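Local coordinates for protein methylmalonyl-CoA carboxyltransferase 12S subunit (Propionibacterium freudenreichii, PDB 1ON3) that transfers the carboxyl group of methylmalonyl-CoA to the biotin of the 1.3S subunit, forming propanoyl-CoA, as the hexameric core of transcarboxylase, at residues E[363-375]-E[410-422]. Residues are numbered along the deposited sequence; the frame is centred on the assembly and turned at random.
Sequences PLVQLVDVPGFLP and AYGGSYLAMCNRD. With MCA (methylmalonyl-coenzyme A), chain L.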
loop_
_atom_site.group_PDB
_atom_site.type_symbol
_atom_site.label_atom_id
_atom_site.label_comp_id
_atom_site.label_asym_id
_atom_site.label_seq_id
_atom_site.Cartn_x
_atom_site.Cartn_y
_atom_site.Cartn_z
ATOM N N PRO E 363 -11.114 7.505 -22.486
ATOM C CA PRO E 363 -12.537 7.128 -22.401
ATOM C C PRO E 363 -13.005 6.438 -23.676
ATOM O O PRO E 363 -12.473 6.682 -24.754
ATOM C CB PRO E 363 -13.254 8.463 -22.200
ATOM C CG PRO E 363 -12.233 9.293 -21.480
ATOM C CD PRO E 363 -10.945 8.947 -22.237
ATOM N N LEU E 364 -14.026 5.603 -23.529
ATOM C CA LEU E 364 -14.591 4.833 -24.624
ATOM C C LEU E 364 -16.020 5.252 -24.934
ATOM O O LEU E 364 -16.890 5.241 -24.057
ATOM C CB LEU E 364 -14.555 3.339 -24.264
ATOM C CG LEU E 364 -13.144 2.731 -24.363
ATOM C CD1 LEU E 364 -13.024 1.508 -23.480
ATOM C CD2 LEU E 364 -12.830 2.424 -25.809
ATOM N N VAL E 365 -16.252 5.593 -26.194
ATOM C CA VAL E 365 -17.563 6.020 -26.662
ATOM C C VAL E 365 -18.074 5.026 -27.698
ATOM O O VAL E 365 -17.421 4.779 -28.716
ATOM C CB VAL E 365 -17.487 7.430 -27.303
ATOM C CG1 VAL E 365 -18.858 7.840 -27.854
ATOM C CG2 VAL E 365 -17.005 8.439 -26.264
ATOM N N GLN E 366 -19.234 4.447 -27.416
ATOM C CA GLN E 366 -19.866 3.472 -28.309
ATOM C C GLN E 366 -21.064 4.061 -29.053
ATOM O O GLN E 366 -21.865 4.797 -28.465
ATOM C CB GLN E 366 -20.374 2.249 -27.517
ATOM C CG GLN E 366 -19.290 1.332 -26.927
ATOM C CD GLN E 366 -18.413 2.043 -25.907
ATOM O OE1 GLN E 366 -17.199 2.138 -26.085
ATOM N NE2 GLN E 366 -19.029 2.542 -24.830
ATOM N N LEU E 367 -21.168 3.737 -30.342
ATOM C CA LEU E 367 -22.306 4.149 -31.172
ATOM C C LEU E 367 -22.889 2.804 -31.618
ATOM O O LEU E 367 -22.261 2.059 -32.374
ATOM C CB LEU E 367 -21.846 4.976 -32.371
ATOM C CG LEU E 367 -21.120 6.272 -32.012
ATOM C CD1 LEU E 367 -20.756 7.003 -33.314
ATOM C CD2 LEU E 367 -21.989 7.148 -31.105
ATOM N N VAL E 368 -24.090 2.501 -31.134
ATOM C CA VAL E 368 -24.715 1.212 -31.386
ATOM C C VAL E 368 -25.853 1.086 -32.401
ATOM O O VAL E 368 -26.836 1.825 -32.359
ATOM C CB VAL E 368 -25.214 0.606 -30.042
ATOM C CG1 VAL E 368 -25.749 -0.812 -30.261
ATOM C CG2 VAL E 368 -24.086 0.590 -29.016
ATOM N N ASP E 369 -25.692 0.118 -33.298
ATOM C CA ASP E 369 -26.684 -0.233 -34.307
ATOM C C ASP E 369 -26.259 -1.633 -34.741
ATOM O O ASP E 369 -25.657 -1.815 -35.794
ATOM C CB ASP E 369 -26.651 0.725 -35.497
ATOM C CG ASP E 369 -27.868 0.565 -36.392
ATOM O OD1 ASP E 369 -28.616 -0.419 -36.182
ATOM O OD2 ASP E 369 -28.078 1.401 -37.299
ATOM N N VAL E 370 -26.564 -2.621 -33.906
ATOM C CA VAL E 370 -26.158 -4.002 -34.156
ATOM C C VAL E 370 -27.343 -4.964 -34.015
ATOM O O VAL E 370 -28.015 -5.001 -32.983
ATOM C CB VAL E 370 -24.987 -4.383 -33.180
ATOM C CG1 VAL E 370 -25.454 -4.295 -31.718
ATOM C CG2 VAL E 370 -24.437 -5.775 -33.511
ATOM N N PRO E 371 -27.603 -5.766 -35.049
ATOM C CA PRO E 371 -28.721 -6.721 -35.043
ATOM C C PRO E 371 -28.427 -8.087 -34.433
ATOM O O PRO E 371 -29.336 -8.905 -34.263
ATOM C CB PRO E 371 -29.065 -6.821 -36.517
ATOM C CG PRO E 371 -27.701 -6.860 -37.129
ATOM C CD PRO E 371 -26.913 -5.787 -36.356
ATOM N N GLY E 372 -27.159 -8.333 -34.125
ATOM C CA GLY E 372 -26.740 -9.593 -33.529
ATOM C C GLY E 372 -25.384 -9.992 -34.084
ATOM O O GLY E 372 -24.711 -9.177 -34.734
ATOM N N PHE E 373 -24.963 -11.228 -33.816
ATOM C CA PHE E 373 -23.706 -11.715 -34.361
ATOM C C PHE E 373 -24.025 -12.340 -35.720
ATOM O O PHE E 373 -25.163 -12.738 -35.992
ATOM C CB PHE E 373 -23.048 -12.737 -33.424
ATOM C CG PHE E 373 -22.508 -12.128 -32.153
ATOM C CD1 PHE E 373 -23.316 -11.993 -31.027
ATOM C CD2 PHE E 373 -21.205 -11.646 -32.105
ATOM C CE1 PHE E 373 -22.831 -11.383 -29.870
ATOM C CE2 PHE E 373 -20.706 -11.033 -30.956
ATOM C CZ PHE E 373 -21.528 -10.903 -29.836
ATOM N N LEU E 374 -23.020 -12.399 -36.579
ATOM C CA LEU E 374 -23.168 -12.941 -37.918
ATOM C C LEU E 374 -23.436 -14.441 -37.950
ATOM O O LEU E 374 -22.633 -15.236 -37.456
ATOM C CB LEU E 374 -21.905 -12.635 -38.714
ATOM C CG LEU E 374 -21.821 -13.156 -40.142
ATOM C CD1 LEU E 374 -22.809 -12.377 -41.022
ATOM C CD2 LEU E 374 -20.383 -12.976 -40.654
ATOM N N PRO E 375 -24.573 -14.850 -38.542
ATOM C CA PRO E 375 -24.937 -16.267 -38.636
ATOM C C PRO E 375 -24.036 -17.007 -39.615
ATOM O O PRO E 375 -23.674 -16.471 -40.661
ATOM C CB PRO E 375 -26.385 -16.221 -39.142
ATOM C CG PRO E 375 -26.888 -14.896 -38.626
ATOM C CD PRO E 375 -25.718 -13.995 -38.913
ATOM N N ALA E 410 -30.185 -2.820 -31.350
ATOM C CA ALA E 410 -29.349 -3.177 -30.197
ATOM C C ALA E 410 -29.950 -4.481 -29.678
ATOM O O ALA E 410 -30.647 -4.509 -28.669
ATOM C CB ALA E 410 -29.422 -2.089 -29.142
ATOM N N TYR E 411 -29.658 -5.565 -30.384
ATOM C CA TYR E 411 -30.230 -6.866 -30.060
ATOM C C TYR E 411 -29.385 -7.861 -29.269
ATOM O O TYR E 411 -28.220 -8.090 -29.583
ATOM C CB TYR E 411 -30.661 -7.556 -31.354
ATOM C CG TYR E 411 -31.860 -6.952 -32.066
ATOM C CD1 TYR E 411 -32.458 -5.773 -31.617
ATOM C CD2 TYR E 411 -32.408 -7.584 -33.183
ATOM C CE1 TYR E 411 -33.579 -5.238 -32.266
ATOM C CE2 TYR E 411 -33.520 -7.065 -33.835
ATOM C CZ TYR E 411 -34.103 -5.893 -33.368
ATOM O OH TYR E 411 -35.230 -5.406 -33.990
ATOM N N GLY E 412 -30.022 -8.475 -28.275
ATOM C CA GLY E 412 -29.398 -9.502 -27.460
ATOM C C GLY E 412 -27.960 -9.319 -27.011
ATOM O O GLY E 412 -27.553 -8.232 -26.582
ATOM N N GLY E 413 -27.199 -10.404 -27.101
ATOM C CA GLY E 413 -25.810 -10.372 -26.671
ATOM C C GLY E 413 -24.928 -9.401 -27.416
ATOM O O GLY E 413 -23.925 -8.933 -26.866
ATOM N N SER E 414 -25.282 -9.060 -28.654
ATOM C CA SER E 414 -24.425 -8.149 -29.406
ATOM C C SER E 414 -24.525 -6.752 -28.817
ATOM O O SER E 414 -23.563 -5.989 -28.854
ATOM C CB SER E 414 -24.789 -8.137 -30.900
ATOM O OG SER E 414 -26.035 -7.513 -31.134
ATOM N N TYR E 415 -25.683 -6.432 -28.248
ATOM C CA TYR E 415 -25.913 -5.126 -27.622
ATOM C C TYR E 415 -25.093 -5.069 -26.333
ATOM O O TYR E 415 -24.411 -4.075 -26.054
ATOM C CB TYR E 415 -27.415 -4.951 -27.324
ATOM C CG TYR E 415 -27.768 -4.016 -26.183
ATOM C CD1 TYR E 415 -28.477 -4.480 -25.084
ATOM C CD2 TYR E 415 -27.444 -2.657 -26.232
ATOM C CE1 TYR E 415 -28.867 -3.623 -24.059
ATOM C CE2 TYR E 415 -27.833 -1.785 -25.209
ATOM C CZ TYR E 415 -28.548 -2.276 -24.130
ATOM O OH TYR E 415 -28.979 -1.422 -23.128
ATOM N N LEU E 416 -25.135 -6.147 -25.555
ATOM C CA LEU E 416 -24.366 -6.187 -24.319
ATOM C C LEU E 416 -22.881 -6.056 -24.626
ATOM O O LEU E 416 -22.136 -5.444 -23.865
ATOM C CB LEU E 416 -24.626 -7.497 -23.567
ATOM C CG LEU E 416 -26.096 -7.688 -23.159
ATOM C CD1 LEU E 416 -26.242 -9.008 -22.405
ATOM C CD2 LEU E 416 -26.546 -6.500 -22.286
ATOM N N ALA E 417 -22.466 -6.639 -25.744
ATOM C CA ALA E 417 -21.065 -6.605 -26.167
ATOM C C ALA E 417 -20.617 -5.194 -26.531
ATOM O O ALA E 417 -19.418 -4.916 -26.573
ATOM C CB ALA E 417 -20.861 -7.532 -27.347
ATOM N N MET E 418 -21.581 -4.314 -26.802
ATOM C CA MET E 418 -21.274 -2.932 -27.141
ATOM C C MET E 418 -21.355 -2.024 -25.913
ATOM O O MET E 418 -21.583 -0.817 -26.024
ATOM C CB MET E 418 -22.204 -2.418 -28.235
ATOM C CG MET E 418 -21.976 -3.057 -29.602
ATOM S SD MET E 418 -20.348 -2.677 -30.291
ATOM C CE MET E 418 -20.534 -0.923 -30.638
ATOM N N CYS E 419 -21.184 -2.640 -24.746
ATOM C CA CYS E 419 -21.152 -1.952 -23.463
ATOM C C CYS E 419 -22.407 -1.199 -23.021
ATOM O O CYS E 419 -22.493 0.019 -23.184
ATOM C CB CYS E 419 -19.962 -0.987 -23.435
ATOM S SG CYS E 419 -19.468 -0.482 -21.779
ATOM N N ASN E 420 -23.370 -1.916 -22.441
ATOM C CA ASN E 420 -24.583 -1.265 -21.949
ATOM C C ASN E 420 -24.338 -0.941 -20.470
ATOM O O ASN E 420 -23.220 -1.119 -19.974
ATOM C CB ASN E 420 -25.794 -2.195 -22.132
ATOM C CG ASN E 420 -25.920 -3.219 -21.026
ATOM O OD1 ASN E 420 -24.924 -3.773 -20.558
ATOM N ND2 ASN E 420 -27.158 -3.484 -20.607
ATOM N N ARG E 421 -25.361 -0.469 -19.756
ATOM C CA ARG E 421 -25.195 -0.123 -18.344
ATOM C C ARG E 421 -24.671 -1.277 -17.499
ATOM O O ARG E 421 -23.873 -1.086 -16.578
ATOM C CB ARG E 421 -26.532 0.331 -17.758
ATOM C CG ARG E 421 -26.496 0.549 -16.265
ATOM C CD ARG E 421 -26.362 2.014 -15.954
ATOM N NE ARG E 421 -27.510 2.744 -16.478
ATOM C CZ ARG E 421 -27.497 4.045 -16.743
ATOM N NH1 ARG E 421 -26.391 4.754 -16.530
ATOM N NH2 ARG E 421 -28.585 4.632 -17.235
ATOM N N ASP E 422 -25.144 -2.479 -17.801
ATOM C CA ASP E 422 -24.750 -3.650 -17.045
ATOM C C ASP E 422 -23.272 -3.989 -17.165
ATOM O O ASP E 422 -22.717 -4.627 -16.270
ATOM C CB ASP E 422 -25.649 -4.822 -17.433
ATOM C CG ASP E 422 -27.121 -4.528 -17.131
ATOM O OD1 ASP E 422 -27.419 -4.258 -15.951
ATOM O OD2 ASP E 422 -27.959 -4.544 -18.062
HETATM C C8 MCA L . -37.275 -22.290 -24.511
HETATM N N9 MCA L . -38.525 -21.993 -23.961
HETATM C C4 MCA L . -38.482 -20.636 -23.719
HETATM C C5 MCA L . -37.201 -20.214 -24.142
HETATM N N7 MCA L . -36.462 -21.273 -24.636
HETATM N N3 MCA L . -39.477 -19.830 -23.173
HETATM C C2 MCA L . -39.093 -18.512 -23.071
HETATM N N1 MCA L . -37.884 -17.987 -23.445
HETATM C C6 MCA L . -36.901 -18.811 -23.990
HETATM N N6 MCA L . -35.739 -18.245 -24.335
HETATM C "C1'" MCA L . -39.611 -22.763 -23.677
HETATM C "C2'" MCA L . -40.167 -23.320 -24.985
HETATM O "O2'" MCA L . -40.939 -22.359 -25.649
HETATM C "C3'" MCA L . -40.873 -24.568 -24.488
HETATM O "O3'" MCA L . -42.194 -24.235 -24.063
HETATM C "C4'" MCA L . -39.963 -25.095 -23.349
HETATM O "O4'" MCA L . -39.226 -23.894 -22.897
HETATM C "C5'" MCA L . -38.848 -26.158 -23.705
HETATM O "O5'" MCA L . -38.916 -26.359 -24.886
HETATM P P1 MCA L . -39.076 -27.195 -25.984
HETATM O O11 MCA L . -39.324 -26.564 -27.171
HETATM O O12 MCA L . -40.073 -27.884 -25.422
HETATM O O6 MCA L . -37.727 -28.058 -26.331
HETATM P P2 MCA L . -36.636 -28.711 -26.727
HETATM O O21 MCA L . -37.396 -29.134 -27.807
HETATM O O22 MCA L . -35.926 -29.516 -25.836
HETATM O O7 MCA L . -35.636 -27.578 -27.303
HETATM C CPB MCA L . -35.299 -26.591 -26.695
HETATM C CPA MCA L . -34.400 -25.452 -27.148
HETATM C CP7 MCA L . -35.498 -24.649 -27.885
HETATM C CP9 MCA L . -33.146 -25.941 -27.906
HETATM C CP8 MCA L . -33.913 -24.737 -25.872
HETATM O OP3 MCA L . -36.455 -24.310 -27.179
HETATM C CP6 MCA L . -35.230 -23.411 -28.545
HETATM O OP2 MCA L . -34.266 -23.386 -29.384
HETATM N NP2 MCA L . -36.076 -22.214 -28.282
HETATM C CP5 MCA L . -35.337 -21.064 -27.879
HETATM C CP4 MCA L . -34.141 -20.327 -28.115
HETATM C CP3 MCA L . -33.996 -18.880 -28.153
HETATM O OP1 MCA L . -34.482 -18.495 -29.356
HETATM N NP1 MCA L . -33.478 -17.827 -27.254
HETATM C CP2 MCA L . -33.577 -16.505 -27.816
HETATM C CP1 MCA L . -32.699 -15.658 -26.993
HETATM P P3 MCA L . -43.667 -24.910 -23.669
HETATM O O31 MCA L . -43.805 -25.332 -25.107
HETATM O O32 MCA L . -44.600 -23.779 -23.301
HETATM O O33 MCA L . -43.742 -26.106 -22.744
HETATM S S MCA L . -32.578 -14.174 -27.364
HETATM C CS1 MCA L . -31.580 -14.209 -26.077
HETATM O OS1 MCA L . -31.194 -15.094 -25.261
HETATM C CS2 MCA L . -30.365 -13.597 -26.440
HETATM C CS3 MCA L . -30.025 -12.504 -25.764
HETATM C CS4 MCA L . -29.185 -13.888 -27.399
HETATM O OS4 MCA L . -28.972 -15.054 -27.693
HETATM O OS5 MCA L . -28.507 -12.938 -27.835
#
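V370 and S414 meet through matching first torsions: with V370 CG1 and S414 OG each set between their own backbone N and carbonyl carbon (chi1 62° and 70°), both valine methyls lie against the serine, V370 CG1 at 3.3 Å from S414 OG. That hydroxyl gives its proton to Y411 O at 2.7 Å, in the carbonyl plane, tying the first turn of helix 412-416 back to the strand before it, while G372 CA rests against S414 OG at 3.2 Å. Without the hydroxyl, as with an alanine here, Y411 O would probably keep only the weak backbone bonds of this turn, and a gap would open beside V370 and G372. The end of strand 364-370 meets the short strand 409-411 in one parallel bridge, V370 with A410, and Y411 N reaches V370 O in a nearly straight bond of 3.1 Å (167°). M418 folds back on itself, and M418 CB lies 3.6 Å from V368 CG2. Q366 lays its CG against M418 O, and its amide is held by T404 and Y395. The ring of F373 brings CE1 to 3.6 Å from S414 N; I202 and Y184 of a second subunit also pack on it. G413 N donates to a carboxylate oxygen, OS5, of methylmalonyl-CoA at 2.9 Å, and at G412 a side chain would collide with that same oxygen. A glycine pair whose N-H binds the methylmalonyl carboxylate thus marks this CoA carboxyltransferase site of the ClpP/crotonase superfamily.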